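Side-chain contacts in (S)-ureidoglycine--glyoxylate transaminase (Bacillus subtilis, PDB 3ISL), which transfers the amino group of (S)-ureidoglycine to glyoxylate with the help of pyridoxal 5'-phosphate, yielding oxalurate and glycine in purine catabolism: residues Pro24-Val29 against Ser201-Met206; Ala64-Gly69 against Thr271-Leu276; Ala77-Val82 against Ile139-His144; Arg130-Val135 against Gly159-Thr164; Gly178-Lys183 against Met321-Cys326. All blocks are in the same frame, centred on the assembly; numbering follows the deposited sequence.

Contact 1 (Pro24-Val29 against Ser201-Met206); sequences PRVLRV and SVPSGM
V26 and P203 lie alongside each other and run past one another in opposite directions. The touch is a single methyl against a ring carbon, with V26 CG1 4.1 Å from P203 CD. CG1 is trans to the V26 backbone N (chi1 169°), which turns this methyl toward the proline. The same methyl also faces the backbone of the loop, at 4.3 Å from S201 O. L27 brings its end closer to the loop than its CB, but L27 CD2 is still 5.2 Å from P203 CG, so V26 alone makes the contact from the helix. The packing is apolar, buried and not tight.

Helix 24-29 is a short element near the N terminus. The loop 201-206 leads into strand 206-211 of the large PLP-binding domain of this fold-type I enzyme. K198, the lysine known to carry the cofactor but not joined to it here, is about 8 Å from S201 between side chains.

S201 OG does not bond to the helix; its partners are Y369 N and E21 O. P203 O accepts from T196 OG1. The P203 ring also packs on M30 and on T271 of the second subunit, so the loop is part of the dimer contact.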
# COMPACT_ATOMS: atom_id res chain seq x y z
N PRO A 24 11.19 -16.32 -7.89
CA PRO A 24 10.10 -17.11 -8.37
C PRO A 24 9.33 -17.79 -7.26
O PRO A 24 8.11 -17.96 -7.42
CB PRO A 24 10.82 -18.15 -9.25
CG PRO A 24 11.86 -17.34 -9.88
CD PRO A 24 12.43 -16.67 -8.63
N ARG A 25 9.99 -18.15 -6.15
CA ARG A 25 9.24 -18.70 -5.02
C ARG A 25 8.27 -17.67 -4.39
O ARG A 25 7.24 -18.03 -3.84
CB ARG A 25 10.15 -19.28 -3.95
CG ARG A 25 10.85 -20.55 -4.39
CD ARG A 25 12.32 -20.20 -4.46
NE ARG A 25 12.99 -20.83 -3.36
CZ ARG A 25 14.16 -20.47 -2.85
NH1 ARG A 25 14.85 -19.37 -3.24
NH2 ARG A 25 14.60 -21.23 -1.88
N VAL A 26 8.64 -16.39 -4.42
CA VAL A 26 7.75 -15.32 -3.95
C VAL A 26 6.68 -15.07 -4.98
O VAL A 26 5.47 -14.99 -4.64
CB VAL A 26 8.55 -14.03 -3.60
CG1 VAL A 26 7.65 -12.89 -3.39
CG2 VAL A 26 9.41 -14.28 -2.31
N LEU A 27 7.07 -14.91 -6.25
CA LEU A 27 6.03 -14.82 -7.29
C LEU A 27 4.93 -15.90 -7.25
O LEU A 27 3.73 -15.54 -7.33
CB LEU A 27 6.62 -14.77 -8.69
CG LEU A 27 7.46 -13.53 -8.97
CD1 LEU A 27 8.17 -13.74 -10.31
CD2 LEU A 27 6.56 -12.28 -8.92
N ARG A 28 5.30 -17.19 -7.21
CA ARG A 28 4.29 -18.28 -7.32
C ARG A 28 3.36 -18.17 -6.12
O ARG A 28 2.23 -18.52 -6.23
CB ARG A 28 4.90 -19.74 -7.40
CG ARG A 28 5.58 -20.18 -6.04
CD ARG A 28 6.18 -21.62 -5.86
NE ARG A 28 7.36 -21.69 -6.65
CZ ARG A 28 8.46 -22.43 -6.46
NH1 ARG A 28 8.69 -23.22 -5.38
NH2 ARG A 28 9.40 -22.28 -7.38
N VAL A 29 3.82 -17.68 -4.97
CA VAL A 29 2.90 -17.68 -3.82
C VAL A 29 1.77 -16.60 -3.92
O VAL A 29 0.76 -16.68 -3.19
CB VAL A 29 3.60 -17.56 -2.42
CG1 VAL A 29 3.79 -16.05 -2.03
CG2 VAL A 29 2.74 -18.26 -1.39
N SER A 201 13.60 -8.28 -2.48
CA SER A 201 13.00 -8.84 -3.70
C SER A 201 11.56 -9.28 -3.43
O SER A 201 11.13 -10.39 -3.80
CB SER A 201 13.86 -10.03 -4.22
OG SER A 201 14.97 -9.47 -4.89
N VAL A 202 10.83 -8.40 -2.77
CA VAL A 202 9.38 -8.54 -2.61
C VAL A 202 8.66 -7.44 -3.35
O VAL A 202 9.12 -6.34 -3.34
CB VAL A 202 9.04 -8.63 -1.10
CG1 VAL A 202 7.54 -8.44 -0.80
CG2 VAL A 202 9.59 -9.94 -0.57
N PRO A 203 7.52 -7.73 -4.04
CA PRO A 203 6.86 -6.62 -4.78
C PRO A 203 6.74 -5.37 -3.91
O PRO A 203 6.42 -5.49 -2.72
CB PRO A 203 5.47 -7.18 -5.10
CG PRO A 203 5.78 -8.62 -5.28
CD PRO A 203 6.78 -8.98 -4.17
N SER A 204 6.97 -4.20 -4.53
CA SER A 204 6.97 -2.92 -3.79
C SER A 204 5.56 -2.71 -3.31
O SER A 204 4.64 -3.31 -3.88
CB SER A 204 7.39 -1.79 -4.70
OG SER A 204 6.97 -2.21 -5.99
N GLY A 205 5.40 -1.85 -2.32
CA GLY A 205 4.09 -1.64 -1.72
C GLY A 205 3.88 -2.17 -0.31
O GLY A 205 2.74 -2.27 0.18
N MET A 206 4.99 -2.46 0.40
CA MET A 206 4.87 -2.57 1.87
C MET A 206 6.15 -2.12 2.48
O MET A 206 7.18 -2.10 1.77
CB MET A 206 4.48 -3.98 2.33
CG MET A 206 3.01 -4.15 2.87
SD MET A 206 3.11 -5.86 3.38
CE MET A 206 1.66 -6.20 4.38

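Contact 2 (Ala64-Gly69 against Thr271-Leu276); sequences AYPIDG and TMLYAL
P66 receives two leucines from the helix segment 271-276, L273 and L276. Along that segment T271 and M272 come first, and both look to the dimer: T271 packs on P203 of the second subunit and M272 on its own counterpart there.

L273 is the first to touch the strand. Its CB does not head for P66, but the branch end swings nearer and leaves L273 CD1 4.3 Å from P66 CG. This is a loose touch, and the leucine also packs on F42 and I45. Y274 follows on another side of the helix, where its OH bonds to P33 O. A275 packs on M30.

L276 is one turn after L273, on the same side of the helix. It makes the closer touch, with L276 CD2 3.6 Å from P66 CG. P66 CB is equally near, so the methyl touches P66 CB and CG alike. The two side chains meet at a slant. CG of L276 is trans to the backbone N (chi1 -179°), and CD2 turns from there onto the proline.

Strand 63-68 is an outermost strand of the large mixed sheet within this chain. Y65 and I67 make its backbone bonds to I209 and A207 of strand 206-211. Their side chains pack on helix 251-257, while P66 faces helix 270-286.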
# COMPACT_ATOMS: atom_id res chain seq x y z
N ALA A 64 7.80 -5.01 15.49
CA ALA A 64 8.34 -5.23 14.15
C ALA A 64 7.23 -5.82 13.28
O ALA A 64 6.81 -6.92 13.53
CB ALA A 64 9.56 -6.14 14.20
N TYR A 65 6.78 -5.07 12.30
CA TYR A 65 5.54 -5.38 11.56
C TYR A 65 5.50 -4.48 10.39
O TYR A 65 6.12 -3.43 10.41
CB TYR A 65 4.28 -5.24 12.46
CG TYR A 65 4.04 -3.85 13.08
CD1 TYR A 65 4.46 -3.55 14.39
CD2 TYR A 65 3.38 -2.86 12.36
CE1 TYR A 65 4.20 -2.27 14.97
CE2 TYR A 65 3.15 -1.59 12.92
CZ TYR A 65 3.57 -1.31 14.21
OH TYR A 65 3.30 -0.07 14.71
N PRO A 66 4.83 -4.89 9.30
CA PRO A 66 4.82 -4.01 8.14
C PRO A 66 3.68 -2.96 8.17
O PRO A 66 2.67 -3.17 8.78
CB PRO A 66 4.56 -4.97 6.96
CG PRO A 66 3.86 -6.09 7.55
CD PRO A 66 4.23 -6.20 9.01
N ILE A 67 3.85 -1.86 7.49
CA ILE A 67 2.71 -1.00 7.26
C ILE A 67 2.41 -1.06 5.74
O ILE A 67 3.30 -1.39 4.91
CB ILE A 67 2.90 0.50 7.79
CG1 ILE A 67 3.89 1.24 6.95
CG2 ILE A 67 3.28 0.66 9.28
CD1 ILE A 67 3.14 2.27 6.03
N ASP A 68 1.19 -0.71 5.37
CA ASP A 68 0.74 -1.00 4.02
C ASP A 68 0.98 0.31 3.32
O ASP A 68 0.33 1.31 3.60
CB ASP A 68 -0.75 -1.40 4.05
CG ASP A 68 -0.99 -2.77 4.67
OD1 ASP A 68 -2.17 -3.18 4.80
OD2 ASP A 68 0.02 -3.41 5.06
N GLY A 69 1.97 0.37 2.45
CA GLY A 69 2.28 1.65 1.83
C GLY A 69 3.63 1.35 1.27
O GLY A 69 4.26 0.36 1.69
N THR A 271 -2.43 -10.38 -0.00
CA THR A 271 -1.49 -10.96 -0.90
C THR A 271 -0.08 -10.38 -0.66
O THR A 271 0.91 -11.10 -0.78
CB THR A 271 -1.92 -10.77 -2.37
OG1 THR A 271 -3.12 -11.49 -2.59
CG2 THR A 271 -0.79 -11.24 -3.32
N MET A 272 0.02 -9.09 -0.33
CA MET A 272 1.33 -8.46 -0.10
C MET A 272 1.99 -9.03 1.16
O MET A 272 3.19 -9.11 1.24
CB MET A 272 1.25 -6.92 -0.01
CG MET A 272 1.10 -6.26 -1.41
SD MET A 272 2.42 -6.73 -2.59
CE MET A 272 3.96 -6.33 -1.71
N LEU A 273 1.17 -9.40 2.13
CA LEU A 273 1.63 -10.09 3.33
C LEU A 273 2.13 -11.51 3.06
O LEU A 273 3.17 -11.89 3.59
CB LEU A 273 0.51 -10.15 4.41
CG LEU A 273 1.05 -10.73 5.75
CD1 LEU A 273 2.12 -9.85 6.31
CD2 LEU A 273 -0.01 -10.98 6.82
N TYR A 274 1.42 -12.28 2.20
CA TYR A 274 1.91 -13.56 1.74
C TYR A 274 3.32 -13.38 1.20
O TYR A 274 4.26 -14.17 1.53
CB TYR A 274 1.03 -14.16 0.59
CG TYR A 274 -0.37 -14.68 0.96
CD1 TYR A 274 -0.74 -14.89 2.29
CD2 TYR A 274 -1.29 -15.01 -0.05
CE1 TYR A 274 -2.02 -15.41 2.61
CE2 TYR A 274 -2.53 -15.49 0.23
CZ TYR A 274 -2.91 -15.70 1.57
OH TYR A 274 -4.22 -16.18 1.85
N ALA A 275 3.45 -12.38 0.32
CA ALA A 275 4.69 -12.12 -0.40
C ALA A 275 5.81 -11.71 0.57
O ALA A 275 6.88 -12.23 0.48
CB ALA A 275 4.48 -11.11 -1.54
N LEU A 276 5.52 -10.86 1.53
CA LEU A 276 6.52 -10.47 2.52
C LEU A 276 6.97 -11.66 3.38
O LEU A 276 8.18 -11.90 3.58
CB LEU A 276 5.91 -9.35 3.45
CG LEU A 276 6.86 -8.85 4.50
CD1 LEU A 276 8.22 -8.24 3.88
CD2 LEU A 276 6.17 -7.82 5.35

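Contact 3 (Ala77-Val82 against Ile139-His144); sequences AVLASV and IVAMVH
L79 and V82, one turn apart on the helix, are the residues of 77-82 that touch the strand. A77 at the start packs on F249 and L251. V78 lies over I170 of the next strand and also meets L251.

L79 starts off to one side, but its branch end bends toward the strand. L79 CD2 comes to 4.4 Å from A141 CB, an easy touch. The same leucine packs on I104 of helix 96-107. Helix 71-82 here covers the large mixed sheet of the PLP-binding domain. Strand 139-143 lies well inside that sheet, bonded through its backbone to strands 88-93 and 168-172. At its far end V143 touches the cofactor.

S81 turns its hydroxyl back onto its own helix. S81 OG donates to V78 O at 2.8 Å, with the donor tilted 23° from the carbonyl plane.

V82 ends the segment and points at I139. CG1 of I139 is trans to its carbonyl carbon (chi1 -61°), which carries CD1 out to V82, and the two side chains meet at an angle. V82 CG1 is modelled 3.3 Å from I139 CD1, shorter than normal van der Waals contact, so the exact fit is doubtful. The carbonyl V82 O accepts a hydrogen bond from K138 NZ.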
# COMPACT_ATOMS: atom_id res chain seq x y z
N ALA A 77 4.96 7.28 8.47
CA ALA A 77 4.19 6.83 9.64
C ALA A 77 5.07 6.90 10.90
O ALA A 77 4.62 7.39 11.94
CB ALA A 77 3.61 5.43 9.45
N VAL A 78 6.33 6.43 10.82
CA VAL A 78 7.20 6.54 11.97
C VAL A 78 7.38 8.03 12.30
O VAL A 78 7.11 8.44 13.43
CB VAL A 78 8.55 5.82 11.79
CG1 VAL A 78 9.49 6.14 12.98
CG2 VAL A 78 8.36 4.28 11.66
N LEU A 79 7.79 8.87 11.34
CA LEU A 79 8.07 10.27 11.69
C LEU A 79 6.81 11.04 12.16
O LEU A 79 6.88 11.84 13.10
CB LEU A 79 8.73 10.99 10.53
CG LEU A 79 10.15 10.50 10.22
CD1 LEU A 79 10.57 11.08 8.93
CD2 LEU A 79 11.08 10.95 11.38
N ALA A 80 5.67 10.79 11.53
CA ALA A 80 4.38 11.34 11.96
C ALA A 80 4.09 11.00 13.43
O ALA A 80 3.57 11.83 14.18
CB ALA A 80 3.23 10.83 11.06
N SER A 81 4.41 9.80 13.84
CA SER A 81 3.94 9.33 15.14
C SER A 81 4.82 9.88 16.27
O SER A 81 4.40 9.97 17.38
CB SER A 81 3.87 7.80 15.15
OG SER A 81 5.21 7.28 15.16
N VAL A 82 6.02 10.35 15.92
CA VAL A 82 7.02 10.75 16.89
C VAL A 82 7.31 12.28 16.89
O VAL A 82 8.02 12.77 17.74
CB VAL A 82 8.23 9.82 16.63
CG1 VAL A 82 9.41 10.49 16.14
CG2 VAL A 82 8.34 8.71 17.70
N ILE A 139 14.87 14.11 17.98
CA ILE A 139 14.98 13.07 16.95
C ILE A 139 16.17 13.33 16.03
O ILE A 139 16.40 14.49 15.57
CB ILE A 139 13.74 13.05 16.03
CG1 ILE A 139 12.49 12.75 16.86
CG2 ILE A 139 13.94 12.02 14.82
CD1 ILE A 139 11.30 13.24 16.28
N VAL A 140 16.91 12.26 15.75
CA VAL A 140 17.80 12.30 14.62
C VAL A 140 17.41 11.27 13.59
O VAL A 140 17.23 10.09 13.89
CB VAL A 140 19.33 12.39 14.99
CG1 VAL A 140 19.64 12.49 16.50
CG2 VAL A 140 20.30 11.64 14.08
N ALA A 141 17.20 11.78 12.37
CA ALA A 141 16.65 10.99 11.27
C ALA A 141 17.72 10.91 10.22
O ALA A 141 18.25 11.94 9.80
CB ALA A 141 15.36 11.65 10.68
N MET A 142 17.98 9.71 9.74
CA MET A 142 19.04 9.55 8.77
C MET A 142 18.87 8.36 7.80
O MET A 142 18.30 7.35 8.17
CB MET A 142 20.33 9.34 9.55
CG MET A 142 21.55 9.86 8.87
SD MET A 142 22.96 9.47 9.95
CE MET A 142 24.22 9.65 8.70
N VAL A 143 19.40 8.49 6.58
CA VAL A 143 19.38 7.42 5.58
C VAL A 143 20.63 6.51 5.83
O VAL A 143 21.73 7.02 5.99
CB VAL A 143 19.41 7.95 4.14
CG1 VAL A 143 19.34 6.75 3.09
CG2 VAL A 143 18.29 8.95 3.88
N HIS A 144 20.43 5.20 5.93
CA HIS A 144 21.59 4.25 6.00
C HIS A 144 22.39 4.20 4.72
O HIS A 144 23.65 4.40 4.72
CB HIS A 144 21.09 2.81 6.39
CG HIS A 144 22.19 1.84 6.74
ND1 HIS A 144 22.00 0.47 6.71
CD2 HIS A 144 23.51 2.04 7.04
CE1 HIS A 144 23.14 -0.13 7.02
NE2 HIS A 144 24.06 0.79 7.28

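Contact 4 (Arg130-Val135 against Gly159-Thr164); sequences REIKKV and GEACRT
K134 NZ is held by both carboxylate oxygens of E131 in a salt bridge within helix 125-135. The sound bond is from K134 NZ to E131 OE1, at 2.9 Å. It comes in on the syn side, 19° out of the carboxylate plane; the second, to OE2, is weak. This pair lies off the interface.

The contact between the helices is apolar and depends on I132. Its CD1 reaches across to the second helix and lies 3.8 Å from C162 SG. The same methyl is 4.3 Å from A161 CB, so it rests against two successive residues. CG1 of I132 is trans to the carbonyl carbon (chi1 -62°), and the chain then runs extended to CD1. C162 SG is likewise trans to its own carbonyl carbon. The backbones are close here, with the CA atoms of I132 and C162 7.3 Å apart.

Both helices are connections in beta-alpha-beta units. Helix 125-135 leads into strand 139-143, and helix 156-164 joins that strand to 168-172. They lie side by side on one face of the large sheet. I132 and C162 both pack on V140 beneath them, and I132 and E131 also rest on L90 of strand 88-93.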
# COMPACT_ATOMS: atom_id res chain seq x y z
N ARG A 130 28.83 15.96 17.36
CA ARG A 130 28.91 17.36 17.83
C ARG A 130 27.58 18.18 17.64
O ARG A 130 27.18 18.95 18.56
CB ARG A 130 30.10 18.04 17.17
CG ARG A 130 30.37 19.44 17.57
CD ARG A 130 31.49 19.47 18.61
NE ARG A 130 32.18 20.74 18.57
CZ ARG A 130 32.24 21.59 19.58
NH1 ARG A 130 31.68 21.29 20.76
NH2 ARG A 130 32.90 22.72 19.40
N GLU A 131 26.90 18.02 16.50
CA GLU A 131 25.59 18.69 16.29
C GLU A 131 24.52 18.15 17.16
O GLU A 131 23.65 18.91 17.59
CB GLU A 131 25.10 18.62 14.85
CG GLU A 131 26.05 19.40 13.98
CD GLU A 131 25.95 20.91 14.19
OE1 GLU A 131 24.83 21.44 14.28
OE2 GLU A 131 27.00 21.56 14.20
N ILE A 132 24.54 16.85 17.40
CA ILE A 132 23.64 16.24 18.35
C ILE A 132 23.80 16.94 19.71
O ILE A 132 22.81 17.37 20.28
CB ILE A 132 23.80 14.70 18.44
CG1 ILE A 132 23.45 14.03 17.06
CG2 ILE A 132 22.88 14.12 19.58
CD1 ILE A 132 23.72 12.51 17.06
N LYS A 133 25.05 17.10 20.18
CA LYS A 133 25.26 17.63 21.52
C LYS A 133 24.83 19.10 21.60
O LYS A 133 24.32 19.56 22.59
CB LYS A 133 26.71 17.43 22.00
CG LYS A 133 27.04 15.98 22.45
CD LYS A 133 28.60 15.74 22.54
CE LYS A 133 29.30 15.96 21.07
NZ LYS A 133 30.86 15.80 20.76
N LYS A 134 25.01 19.80 20.50
CA LYS A 134 24.71 21.17 20.39
C LYS A 134 23.20 21.41 20.23
O LYS A 134 22.65 22.29 20.88
CB LYS A 134 25.44 21.68 19.17
CG LYS A 134 25.24 23.14 18.88
CD LYS A 134 25.95 23.50 17.62
CE LYS A 134 25.13 24.51 16.85
NZ LYS A 134 25.31 24.10 15.42
N VAL A 135 22.53 20.67 19.36
CA VAL A 135 21.15 20.97 19.07
C VAL A 135 20.22 20.31 20.11
O VAL A 135 19.12 20.83 20.41
CB VAL A 135 20.79 20.53 17.61
CG1 VAL A 135 19.30 20.65 17.32
CG2 VAL A 135 21.61 21.40 16.62
N GLY A 159 24.24 6.35 16.66
CA GLY A 159 23.25 5.78 17.58
C GLY A 159 23.69 5.79 19.03
O GLY A 159 22.90 6.14 19.90
N GLU A 160 24.94 5.47 19.30
CA GLU A 160 25.47 5.60 20.66
C GLU A 160 25.36 7.00 21.23
O GLU A 160 24.99 7.17 22.42
CB GLU A 160 26.90 5.07 20.75
CG GLU A 160 26.75 3.56 20.98
CD GLU A 160 27.95 2.74 20.69
OE1 GLU A 160 28.95 3.27 20.13
OE2 GLU A 160 27.88 1.53 21.03
N ALA A 161 25.61 8.01 20.41
CA ALA A 161 25.49 9.40 20.93
C ALA A 161 23.99 9.71 21.14
O ALA A 161 23.67 10.42 22.07
CB ALA A 161 26.14 10.41 19.95
N CYS A 162 23.10 9.17 20.30
CA CYS A 162 21.64 9.50 20.35
C CYS A 162 21.10 8.97 21.66
O CYS A 162 20.43 9.69 22.39
CB CYS A 162 20.83 8.91 19.17
SG CYS A 162 21.11 9.75 17.60
N ARG A 163 21.49 7.74 22.01
CA ARG A 163 21.09 7.11 23.27
C ARG A 163 21.55 7.93 24.53
O ARG A 163 20.77 8.19 25.44
CB ARG A 163 21.64 5.65 23.32
CG ARG A 163 21.03 4.75 24.43
CD ARG A 163 19.48 4.54 24.27
NE ARG A 163 19.08 4.08 22.92
CZ ARG A 163 18.89 2.79 22.54
NH1 ARG A 163 19.05 1.78 23.39
NH2 ARG A 163 18.53 2.51 21.31
N THR A 164 22.81 8.31 24.59
CA THR A 164 23.29 9.13 25.70
C THR A 164 22.67 10.53 25.77
O THR A 164 22.38 11.00 26.85
CB THR A 164 24.86 9.20 25.83
OG1 THR A 164 25.38 10.25 25.03
CG2 THR A 164 25.53 7.93 25.44

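Contact 5 (Gly178-Lys183 against Met321-Cys326); sequences GGCEVK and MPVVTC
C180 faces P322 and V323, and its sulfur makes the main apolar contact. C180 SG lies 3.5 Å from P322 CD, the ring carbon next to the proline N; P322 CG is a little farther off at 4.0 Å. V323 adds both methyls, with CG1 at 4.1 Å from C180 SG and CG2 at 4.2 Å. The sulfur therefore rests between ring and branch. It gets there with SG trans to the carbonyl carbon of C180 (chi1 -43°).

Backbone atoms add a looser touch. G179 O is 4.3 Å from V323 CG1. G179 has no side chain to stand between its backbone and V323.

Polar bonds stay on their own sides. M321 to V324 form a type I beta turn, closed by a weak bond from V324 N to M321 O. This turn presents P322 and V323 together to the cysteine. K320 NZ also bonds to V324 O and T325 OG1. On the other segment, G178 O accepts from R291 NE.

The V323 side chain is about 7 Å from that of K198, the cofactor lysine. Residues 178-183 belong to the large domain, in the connection between strands 168-172 and 191-193. Strand 324-328 pairs antiparallel with 361-365 in the small C-terminal domain, and helix 288-308 covers both P322 and V323.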
# COMPACT_ATOMS: atom_id res chain seq x y z
N GLY A 178 18.34 -6.51 4.32
CA GLY A 178 18.44 -7.80 3.60
C GLY A 178 19.59 -7.91 2.57
O GLY A 178 19.76 -8.96 1.94
N GLY A 179 20.38 -6.86 2.45
CA GLY A 179 21.49 -6.82 1.48
C GLY A 179 22.83 -6.47 2.11
O GLY A 179 23.87 -7.03 1.73
N CYS A 180 22.79 -5.52 3.04
CA CYS A 180 23.94 -5.04 3.81
C CYS A 180 23.57 -5.16 5.26
O CYS A 180 22.39 -5.04 5.63
CB CYS A 180 24.25 -3.53 3.56
SG CYS A 180 24.15 -3.05 1.80
N GLU A 181 24.60 -5.24 6.10
CA GLU A 181 24.38 -5.41 7.53
C GLU A 181 23.48 -4.31 8.01
O GLU A 181 23.76 -3.17 7.77
CB GLU A 181 25.70 -5.27 8.27
CG GLU A 181 26.21 -6.52 8.80
CD GLU A 181 27.41 -6.25 9.65
OE1 GLU A 181 27.63 -5.06 10.05
OE2 GLU A 181 28.17 -7.22 9.86
N VAL A 182 22.41 -4.66 8.70
CA VAL A 182 21.74 -3.68 9.56
C VAL A 182 21.56 -4.22 10.97
O VAL A 182 21.03 -5.29 11.14
CB VAL A 182 20.57 -2.83 8.92
CG1 VAL A 182 20.28 -3.11 7.49
CG2 VAL A 182 19.38 -2.43 9.84
N LYS A 183 22.05 -3.52 11.97
CA LYS A 183 22.02 -4.15 13.27
C LYS A 183 21.32 -3.17 14.18
O LYS A 183 21.95 -2.29 14.75
CB LYS A 183 23.48 -4.50 13.72
CG LYS A 183 24.29 -5.38 12.73
CD LYS A 183 25.80 -5.44 13.25
CE LYS A 183 26.44 -6.85 13.14
NZ LYS A 183 27.94 -6.85 13.73
N MET A 321 28.42 1.93 -1.12
CA MET A 321 27.30 1.01 -0.86
C MET A 321 27.51 -0.32 -1.64
O MET A 321 27.68 -0.30 -2.85
CB MET A 321 25.98 1.67 -1.28
CG MET A 321 24.73 1.01 -0.68
SD MET A 321 23.14 1.90 -0.95
CE MET A 321 23.60 3.00 -2.17
N PRO A 322 27.45 -1.48 -0.97
CA PRO A 322 27.83 -2.72 -1.71
C PRO A 322 26.84 -3.05 -2.85
O PRO A 322 27.28 -3.49 -3.93
CB PRO A 322 27.79 -3.84 -0.62
CG PRO A 322 27.96 -3.07 0.71
CD PRO A 322 27.13 -1.76 0.45
N VAL A 323 25.58 -2.68 -2.64
CA VAL A 323 24.50 -3.07 -3.58
C VAL A 323 24.19 -2.10 -4.71
O VAL A 323 23.26 -2.33 -5.48
CB VAL A 323 23.22 -3.60 -2.84
CG1 VAL A 323 23.61 -4.79 -1.90
CG2 VAL A 323 22.53 -2.48 -2.02
N VAL A 324 25.00 -1.05 -4.87
CA VAL A 324 24.80 -0.14 -5.98
C VAL A 324 26.19 0.18 -6.43
O VAL A 324 27.09 0.31 -5.61
CB VAL A 324 24.06 1.16 -5.51
CG1 VAL A 324 24.03 2.21 -6.58
CG2 VAL A 324 22.60 0.83 -5.10
N THR A 325 26.34 0.35 -7.74
CA THR A 325 27.62 0.65 -8.34
C THR A 325 27.38 1.77 -9.33
O THR A 325 26.55 1.63 -10.23
CB THR A 325 28.12 -0.63 -9.05
OG1 THR A 325 28.45 -1.53 -8.01
CG2 THR A 325 29.44 -0.34 -9.92
N CYS A 326 28.04 2.90 -9.10
CA CYS A 326 27.80 4.12 -9.87
C CYS A 326 28.90 4.22 -10.91
O CYS A 326 30.08 4.39 -10.56
CB CYS A 326 27.85 5.38 -8.94
SG CYS A 326 26.66 5.34 -7.62

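Overall arrangement
From the N terminus, contact 1 opens first, at helix 24-29, and contact 2 follows at strand 63-68. Contact 3 opens at 77-82 and contact 4 at 130-135. These two cross, closing at 139-144 and 159-164. V140 of contact 3 packs on I132 and C162. Both lie within the spans of contacts 1 and 2; contact 3 joins a helix to the large sheet, contact 4 two helices on it. Contact 5 opens next, at 178-183. Contact 1 then closes at 201-206 and contact 2 at 271-276, so these two cross; both adjoin the second subunit. Contact 5 closes last, at 321-326. It crosses contacts 1 and 2, follows contacts 3 and 4, and joins the large domain to the small one.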